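BH1974 protein (Bacillus halodurans, PDB 3ON5) belongs to the XdhC and CoxI family and probably serves xanthine dehydrogenase or a related molybdenum enzyme, perhaps in maturing its cofactor. Local coordinates at residues A[132-135]-A[136-140]; A[270-273]-A[274-277]; A[173-176]-A[177-180]. All blocks are in the same frame, centred on the assembly; numbering follows the deposited sequence.

Interaction 1: residues A[132-135]-A[136-140]; sequences RVYD and YLCAG
Cys138 and Tyr134 meet one turn apart on helix 124-139 in a sulfur-aromatic contact. Cys138 SG sits over one face of the Tyr134 ring, 3.7 Å from the ring centroid and 16° off the normal. It is displaced toward the phenol end, where Tyr134 CZ is 3.6 Å from Cys138 SG. The torsions explain the meeting. Tyr134 CG lies opposite the backbone N (chi1 173°), which carries the ring out from the helix. Cys138 SG, beside its own N, turns back under one face of it.

On another face of the helix, Arg132 and Tyr136 run side by side and point the same way. The aliphatic part of the arginine does the touching: Arg132 CG is 3.7 Å from Tyr136 CE2. The guanidinium and ring planes are only 21° apart. Phe168 also takes the guanidinium in a cation-pi contact, and Tyr136 packs on the same ring. Val133 CG1 and Leu137 CD1 pair more loosely at 4.5 Å. Both of these side chains are buried against Leu26 of helix 22-30.

Backbone bonds set this spacing. Leu137 N donates to Val133 O at 3.1 Å, and Cys138 N to Tyr134 O at 2.9 Å. Ala139 N reaches Asp135 O in the last full turn. The Asp135 carboxylate is engaged by Lys131 in a salt bridge, one turn back on the same helix.

The helix stops just beyond. Gly140 has positive phi, a conformation in which a side chain would jam against the preceding carbonyl oxygen. Its N bonds weakly to Leu137 O, and the amide after it returns to Tyr136 O. Gly140 is the C-prime residue of a Schellman motif, which ends this helix of the BH1974-like central domain.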
loop_
_atom_site.group_PDB
_atom_site.type_symbol
_atom_site.label_atom_id
_atom_site.label_comp_id
_atom_site.label_asym_id
_atom_site.label_seq_id
_atom_site.Cartn_x
_atom_site.Cartn_y
_atom_site.Cartn_z
ATOM N N ARG A 132 -5.153 26.106 21.612
ATOM C CA ARG A 132 -6.023 27.185 22.079
ATOM C C ARG A 132 -6.684 27.875 20.881
ATOM O O ARG A 132 -7.859 28.221 20.968
ATOM C CB ARG A 132 -5.244 28.192 22.940
ATOM C CG ARG A 132 -6.144 29.122 23.747
ATOM C CD ARG A 132 -5.374 29.915 24.778
ATOM N NE ARG A 132 -6.250 30.774 25.583
ATOM C CZ ARG A 132 -5.824 31.573 26.562
ATOM N NH1 ARG A 132 -4.531 31.634 26.867
ATOM N NH2 ARG A 132 -6.689 32.320 27.241
ATOM N N VAL A 133 -5.951 28.037 19.749
ATOM C CA VAL A 133 -6.467 28.628 18.509
ATOM C C VAL A 133 -7.623 27.750 17.994
ATOM O O VAL A 133 -8.719 28.258 17.761
ATOM C CB VAL A 133 -5.362 28.806 17.449
ATOM C CG1 VAL A 133 -5.917 29.435 16.179
ATOM C CG2 VAL A 133 -4.221 29.646 17.993
ATOM N N TYR A 134 -7.386 26.427 17.899
ATOM C CA TYR A 134 -8.354 25.423 17.460
ATOM C C TYR A 134 -9.643 25.509 18.301
ATOM O O TYR A 134 -10.728 25.626 17.728
ATOM C CB TYR A 134 -7.722 24.035 17.549
ATOM C CG TYR A 134 -8.661 22.885 17.283
ATOM C CD1 TYR A 134 -8.997 22.521 15.979
ATOM C CD2 TYR A 134 -9.142 22.098 18.327
ATOM C CE1 TYR A 134 -9.836 21.436 15.727
ATOM C CE2 TYR A 134 -9.987 21.017 18.088
ATOM C CZ TYR A 134 -10.326 20.684 16.788
ATOM O OH TYR A 134 -11.154 19.602 16.578
ATOM N N ASP A 135 -9.520 25.538 19.636
ATOM C CA ASP A 135 -10.663 25.658 20.544
ATOM C C ASP A 135 -11.477 26.932 20.264
ATOM O O ASP A 135 -12.700 26.870 20.353
ATOM C CB ASP A 135 -10.211 25.643 22.012
ATOM C CG ASP A 135 -9.573 24.336 22.454
ATOM O OD1 ASP A 135 -9.664 23.331 21.687
ATOM O OD2 ASP A 135 -8.990 24.306 23.569
ATOM N N TYR A 136 -10.830 28.061 19.903
ATOM C CA TYR A 136 -11.567 29.286 19.592
ATOM C C TYR A 136 -12.288 29.154 18.247
ATOM O O TYR A 136 -13.373 29.708 18.114
ATOM C CB TYR A 136 -10.675 30.541 19.596
ATOM C CG TYR A 136 -10.426 31.087 20.986
ATOM C CD1 TYR A 136 -11.412 31.796 21.665
ATOM C CD2 TYR A 136 -9.194 30.928 21.609
ATOM C CE1 TYR A 136 -11.196 32.290 22.948
ATOM C CE2 TYR A 136 -8.964 31.419 22.893
ATOM C CZ TYR A 136 -9.973 32.091 23.563
ATOM O OH TYR A 136 -9.767 32.594 24.826
ATOM N N LEU A 137 -11.728 28.413 17.276
ATOM C CA LEU A 137 -12.377 28.229 15.971
ATOM C C LEU A 137 -13.556 27.264 16.091
ATOM O O LEU A 137 -14.512 27.353 15.315
ATOM C CB LEU A 137 -11.390 27.723 14.909
ATOM C CG LEU A 137 -10.143 28.545 14.655
ATOM C CD1 LEU A 137 -9.248 27.840 13.663
ATOM C CD2 LEU A 137 -10.480 29.932 14.194
ATOM N N CYS A 138 -13.480 26.337 17.066
ATOM C CA CYS A 138 -14.542 25.374 17.379
ATOM C C CYS A 138 -15.705 26.124 18.034
ATOM O O CYS A 138 -16.874 25.778 17.850
ATOM C CB CYS A 138 -14.014 24.244 18.265
ATOM S SG CYS A 138 -12.882 23.105 17.411
ATOM N N ALA A 139 -15.365 27.188 18.771
ATOM C CA ALA A 139 -16.316 28.070 19.418
ATOM C C ALA A 139 -16.947 29.023 18.393
ATOM O O ALA A 139 -17.999 29.594 18.672
ATOM C CB ALA A 139 -15.620 28.851 20.525
ATOM N N GLY A 140 -16.308 29.175 17.227
ATOM C CA GLY A 140 -16.768 30.055 16.164
ATOM C C GLY A 140 -16.084 31.417 16.094
ATOM O O GLY A 140 -16.427 32.239 15.234
#

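Interaction 2: residues A[270-273]-A[274-277]; sequences THHF and QKDQ
His272 at the N-cap and Phe273 after it start helix 273-283 through their carbonyls: Asp276 N donates to His272 O at 2.9 Å, nearly straight at 173°, and Gln277 N donates to Phe273 O at 2.8 Å.

The side chain of Asp276 reaches back to the loop. Its OD1 accepts from Thr270 OG1. The modelled separation is very short, so its exact length is doubtful at this resolution. Thr270 N adds a weak bond to the same Asp276 OD1. The hydroxyl works twice. With chi1 of 74°, Thr270 OG1 stands between its own N and carbonyl carbon. From there it also accepts from His272 N at 3.2 Å, which makes an ST turn. The His272 ring closes the loop on itself: ND1 donates to Thr270 O at 2.9 Å, with that oxygen near the ring plane.

A water links His271 N to Asp276 OD2, which also makes a salt bridge with Arg299. Farther along, Gln277 NE2 lies 3.7 Å from Phe273 CE1, with amide and ring planes 67° apart. Leu303 O holds that amide. His271 stacks edge-to-face on Tyr49 of the second subunit.

One carboxylate thus gathers a hydroxyl, a water and an arginine. This implies that Asp276 ties the loop after strand 265-268 to the helix it leads into, within the Rossmann-type domain.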
loop_
_atom_site.group_PDB
_atom_site.type_symbol
_atom_site.label_atom_id
_atom_site.label_comp_id
_atom_site.label_asym_id
_atom_site.label_seq_id
_atom_site.Cartn_x
_atom_site.Cartn_y
_atom_site.Cartn_z
ATOM N N THR A 270 -35.462 21.637 -2.070
ATOM C CA THR A 270 -36.428 20.711 -1.494
ATOM C C THR A 270 -37.268 20.048 -2.580
ATOM O O THR A 270 -37.823 18.985 -2.327
ATOM C CB THR A 270 -37.354 21.403 -0.471
ATOM O OG1 THR A 270 -38.306 22.222 -1.146
ATOM C CG2 THR A 270 -36.605 22.201 0.582
ATOM N N HIS A 271 -37.389 20.685 -3.772
ATOM C CA HIS A 271 -38.199 20.236 -4.919
ATOM C C HIS A 271 -39.689 20.352 -4.597
ATOM O O HIS A 271 -40.507 19.758 -5.286
ATOM C CB HIS A 271 -37.857 18.793 -5.354
ATOM C CG HIS A 271 -36.442 18.608 -5.799
ATOM N ND1 HIS A 271 -36.051 18.932 -7.077
ATOM C CD2 HIS A 271 -35.381 18.098 -5.133
ATOM C CE1 HIS A 271 -34.763 18.631 -7.149
ATOM N NE2 HIS A 271 -34.310 18.132 -6.000
ATOM N N HIS A 272 -40.032 21.108 -3.544
ATOM C CA HIS A 272 -41.387 21.397 -3.051
ATOM C C HIS A 272 -41.571 22.876 -3.033
ATOM O O HIS A 272 -40.896 23.560 -2.264
ATOM C CB HIS A 272 -41.631 20.791 -1.658
ATOM C CG HIS A 272 -41.719 19.299 -1.638
ATOM N ND1 HIS A 272 -40.580 18.502 -1.732
ATOM C CD2 HIS A 272 -42.799 18.502 -1.467
ATOM C CE1 HIS A 272 -41.012 17.253 -1.670
ATOM N NE2 HIS A 272 -42.342 17.202 -1.502
ATOM N N PHE A 273 -42.452 23.379 -3.905
ATOM C CA PHE A 273 -42.704 24.795 -4.115
ATOM C C PHE A 273 -43.072 25.517 -2.817
ATOM O O PHE A 273 -42.413 26.497 -2.476
ATOM C CB PHE A 273 -43.820 24.996 -5.144
ATOM C CG PHE A 273 -43.955 26.431 -5.601
ATOM C CD1 PHE A 273 -44.802 27.316 -4.934
ATOM C CD2 PHE A 273 -43.249 26.896 -6.707
ATOM C CE1 PHE A 273 -44.913 28.642 -5.347
ATOM C CE2 PHE A 273 -43.384 28.219 -7.134
ATOM C CZ PHE A 273 -44.213 29.083 -6.451
ATOM N N GLN A 274 -44.108 25.059 -2.109
ATOM C CA GLN A 274 -44.572 25.698 -0.874
ATOM C C GLN A 274 -43.445 25.753 0.177
ATOM O O GLN A 274 -43.297 26.784 0.845
ATOM C CB GLN A 274 -45.786 24.930 -0.329
ATOM C CG GLN A 274 -46.420 25.502 0.939
ATOM C CD GLN A 274 -47.535 24.612 1.448
ATOM O OE1 GLN A 274 -48.619 24.522 0.851
ATOM N NE2 GLN A 274 -47.296 23.945 2.576
ATOM N N LYS A 275 -42.643 24.660 0.290
ATOM C CA LYS A 275 -41.526 24.577 1.226
ATOM C C LYS A 275 -40.452 25.606 0.844
ATOM O O LYS A 275 -40.076 26.417 1.696
ATOM C CB LYS A 275 -40.937 23.150 1.274
ATOM C CG LYS A 275 -41.860 22.048 1.797
ATOM C CD LYS A 275 -42.087 22.072 3.289
ATOM C CE LYS A 275 -43.093 21.037 3.727
ATOM N NZ LYS A 275 -44.445 21.332 3.179
ATOM N N ASP A 276 -40.017 25.622 -0.447
ATOM C CA ASP A 276 -39.036 26.572 -0.981
ATOM C C ASP A 276 -39.505 28.018 -0.794
ATOM O O ASP A 276 -38.704 28.884 -0.435
ATOM C CB ASP A 276 -38.771 26.296 -2.463
ATOM C CG ASP A 276 -38.038 25.004 -2.769
ATOM O OD1 ASP A 276 -37.476 24.401 -1.834
ATOM O OD2 ASP A 276 -37.946 24.646 -3.949
ATOM N N GLN A 277 -40.810 28.268 -0.993
ATOM C CA GLN A 277 -41.398 29.578 -0.822
ATOM C C GLN A 277 -41.362 30.016 0.654
ATOM O O GLN A 277 -41.064 31.187 0.877
ATOM C CB GLN A 277 -42.829 29.589 -1.348
ATOM C CG GLN A 277 -43.358 30.997 -1.525
ATOM C CD GLN A 277 -44.748 31.012 -2.064
ATOM O OE1 GLN A 277 -45.688 30.539 -1.416
ATOM N NE2 GLN A 277 -44.916 31.630 -3.231
HETATM O O HOH W 1 -35.899 22.819 -5.333
#

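Interaction 3: residues A[173-176]-A[177-180]; sequences SGHP and VEWI
Residues His175 and Pro176 meet Trp179 and Ile180 in a local helix-start contact. It opens helix 176-181, which packs on the four-stranded antiparallel sheet of the BH1974-like central domain. His175 holds the N-cap position and Pro176 is the first helical residue. A proline suits this place because its nitrogen has no hydrogen to offer, and the first turn asks for none.

Two backbone bonds begin the helix. Trp179 N donates to His175 O at 3.0 Å (angle 150°), and Ile180 N to Pro176 O at 3.0 Å. On the outer side, His175 CB and Glu178 CB pass at 4.0 Å. The polar ends of these two side chains are not in contact.

The inner side is apolar. Pro176 lies on Ala159 and Ile161 of strand 155-161, and Val177 shares Ile161. Trp179 packs on Val146 and Met191, and meets Trp171 edge-to-face. Ile180 reaches Phe144, Val146 and Met191, so it spans three strands when Ile161 is counted. With an alanine in place of Ile180, a gap is likely to open between the helix and these strands, and Pro176 O would lose the cover of CG1 and CD1.

That cover comes from one branch. Ile180 CG1 lies beside its own backbone N (chi1 -61°), which brings it over the preceding turn. Ile180 CG1 stands 3.2 Å from Pro176 O, and Ile180 CD1 is 3.5 Å from the same oxygen.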
loop_
_atom_site.group_PDB
_atom_site.type_symbol
_atom_site.label_atom_id
_atom_site.label_comp_id
_atom_site.label_asym_id
_atom_site.label_seq_id
_atom_site.Cartn_x
_atom_site.Cartn_y
_atom_site.Cartn_z
ATOM N N SER A 173 7.026 42.204 23.679
ATOM C CA SER A 173 6.999 43.660 23.577
ATOM C C SER A 173 5.573 44.151 23.885
ATOM O O SER A 173 4.805 43.479 24.584
ATOM C CB SER A 173 7.494 44.143 22.212
ATOM O OG SER A 173 6.588 43.873 21.156
ATOM N N GLY A 174 5.241 45.316 23.380
ATOM C CA GLY A 174 3.961 45.959 23.635
ATOM C C GLY A 174 2.696 45.274 23.171
ATOM O O GLY A 174 2.566 44.052 23.232
ATOM N N HIS A 175 1.725 46.105 22.786
ATOM C CA HIS A 175 0.422 45.715 22.271
ATOM C C HIS A 175 0.645 45.223 20.859
ATOM O O HIS A 175 1.142 45.998 20.041
ATOM C CB HIS A 175 -0.567 46.908 22.344
ATOM C CG HIS A 175 -0.527 47.666 23.648
ATOM N ND1 HIS A 175 0.447 48.629 23.898
ATOM C CD2 HIS A 175 -1.342 47.581 24.731
ATOM C CE1 HIS A 175 0.199 49.086 25.117
ATOM N NE2 HIS A 175 -0.869 48.492 25.658
ATOM N N PRO A 176 0.446 43.927 20.558
ATOM C CA PRO A 176 0.725 43.446 19.192
ATOM C C PRO A 176 -0.095 44.195 18.136
ATOM O O PRO A 176 0.441 44.494 17.072
ATOM C CB PRO A 176 0.342 41.971 19.247
ATOM C CG PRO A 176 -0.549 41.846 20.435
ATOM C CD PRO A 176 -0.065 42.844 21.415
ATOM N N VAL A 177 -1.357 44.558 18.467
ATOM C CA VAL A 177 -2.281 45.305 17.603
ATOM C C VAL A 177 -1.678 46.678 17.241
ATOM O O VAL A 177 -1.685 47.059 16.064
ATOM C CB VAL A 177 -3.674 45.472 18.268
ATOM C CG1 VAL A 177 -4.659 46.165 17.328
ATOM C CG2 VAL A 177 -4.229 44.131 18.701
ATOM N N GLU A 178 -1.140 47.400 18.246
ATOM C CA GLU A 178 -0.562 48.719 18.020
ATOM C C GLU A 178 0.759 48.589 17.236
ATOM O O GLU A 178 1.079 49.473 16.444
ATOM C CB GLU A 178 -0.358 49.475 19.341
ATOM C CG GLU A 178 -0.208 50.978 19.144
ATOM C CD GLU A 178 -1.078 51.816 20.056
ATOM O OE1 GLU A 178 -0.925 51.716 21.293
ATOM O OE2 GLU A 178 -1.889 52.607 19.524
ATOM N N TRP A 179 1.488 47.473 17.414
ATOM C CA TRP A 179 2.738 47.213 16.697
ATOM C C TRP A 179 2.463 47.015 15.198
ATOM O O TRP A 179 3.254 47.470 14.369
ATOM C CB TRP A 179 3.460 45.980 17.282
ATOM C CG TRP A 179 4.772 45.689 16.630
ATOM C CD1 TRP A 179 5.971 46.266 16.918
ATOM C CD2 TRP A 179 5.020 44.755 15.571
ATOM N NE1 TRP A 179 6.953 45.754 16.104
ATOM C CE2 TRP A 179 6.399 44.823 15.266
ATOM C CE3 TRP A 179 4.213 43.855 14.854
ATOM C CZ2 TRP A 179 6.988 44.030 14.283
ATOM C CZ3 TRP A 179 4.804 43.064 13.883
ATOM C CH2 TRP A 179 6.173 43.158 13.606
ATOM N N ILE A 180 1.342 46.338 14.865
ATOM C CA ILE A 180 0.935 46.052 13.485
ATOM C C ILE A 180 0.518 47.353 12.797
ATOM O O ILE A 180 1.054 47.649 11.728
ATOM C CB ILE A 180 -0.202 44.986 13.402
ATOM C CG1 ILE A 180 0.251 43.650 14.001
ATOM C CG2 ILE A 180 -0.669 44.792 11.942
ATOM C CD1 ILE A 180 -0.860 42.705 14.312
#

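Interactions 1 and 3 belong to the same central domain. Their centres are 22 Å apart and their nearest atoms about 13 Å. Both helices pack on strand 143-149, interaction 1 through Val143 and interaction 3 through Phe144 and Val146. This is consistent with helices on opposite faces of one sheet. Interaction 2 stands apart in the Rossmann-type domain. Its centre is about 36 Å from that of interaction 1. It is about 52 Å from that of interaction 3, which lies on the opposite side of the chain's centre. Interaction 2 alone of the three touches a second subunit. Interaction 1 ends a helix, whereas interactions 2 and 3 each begin one.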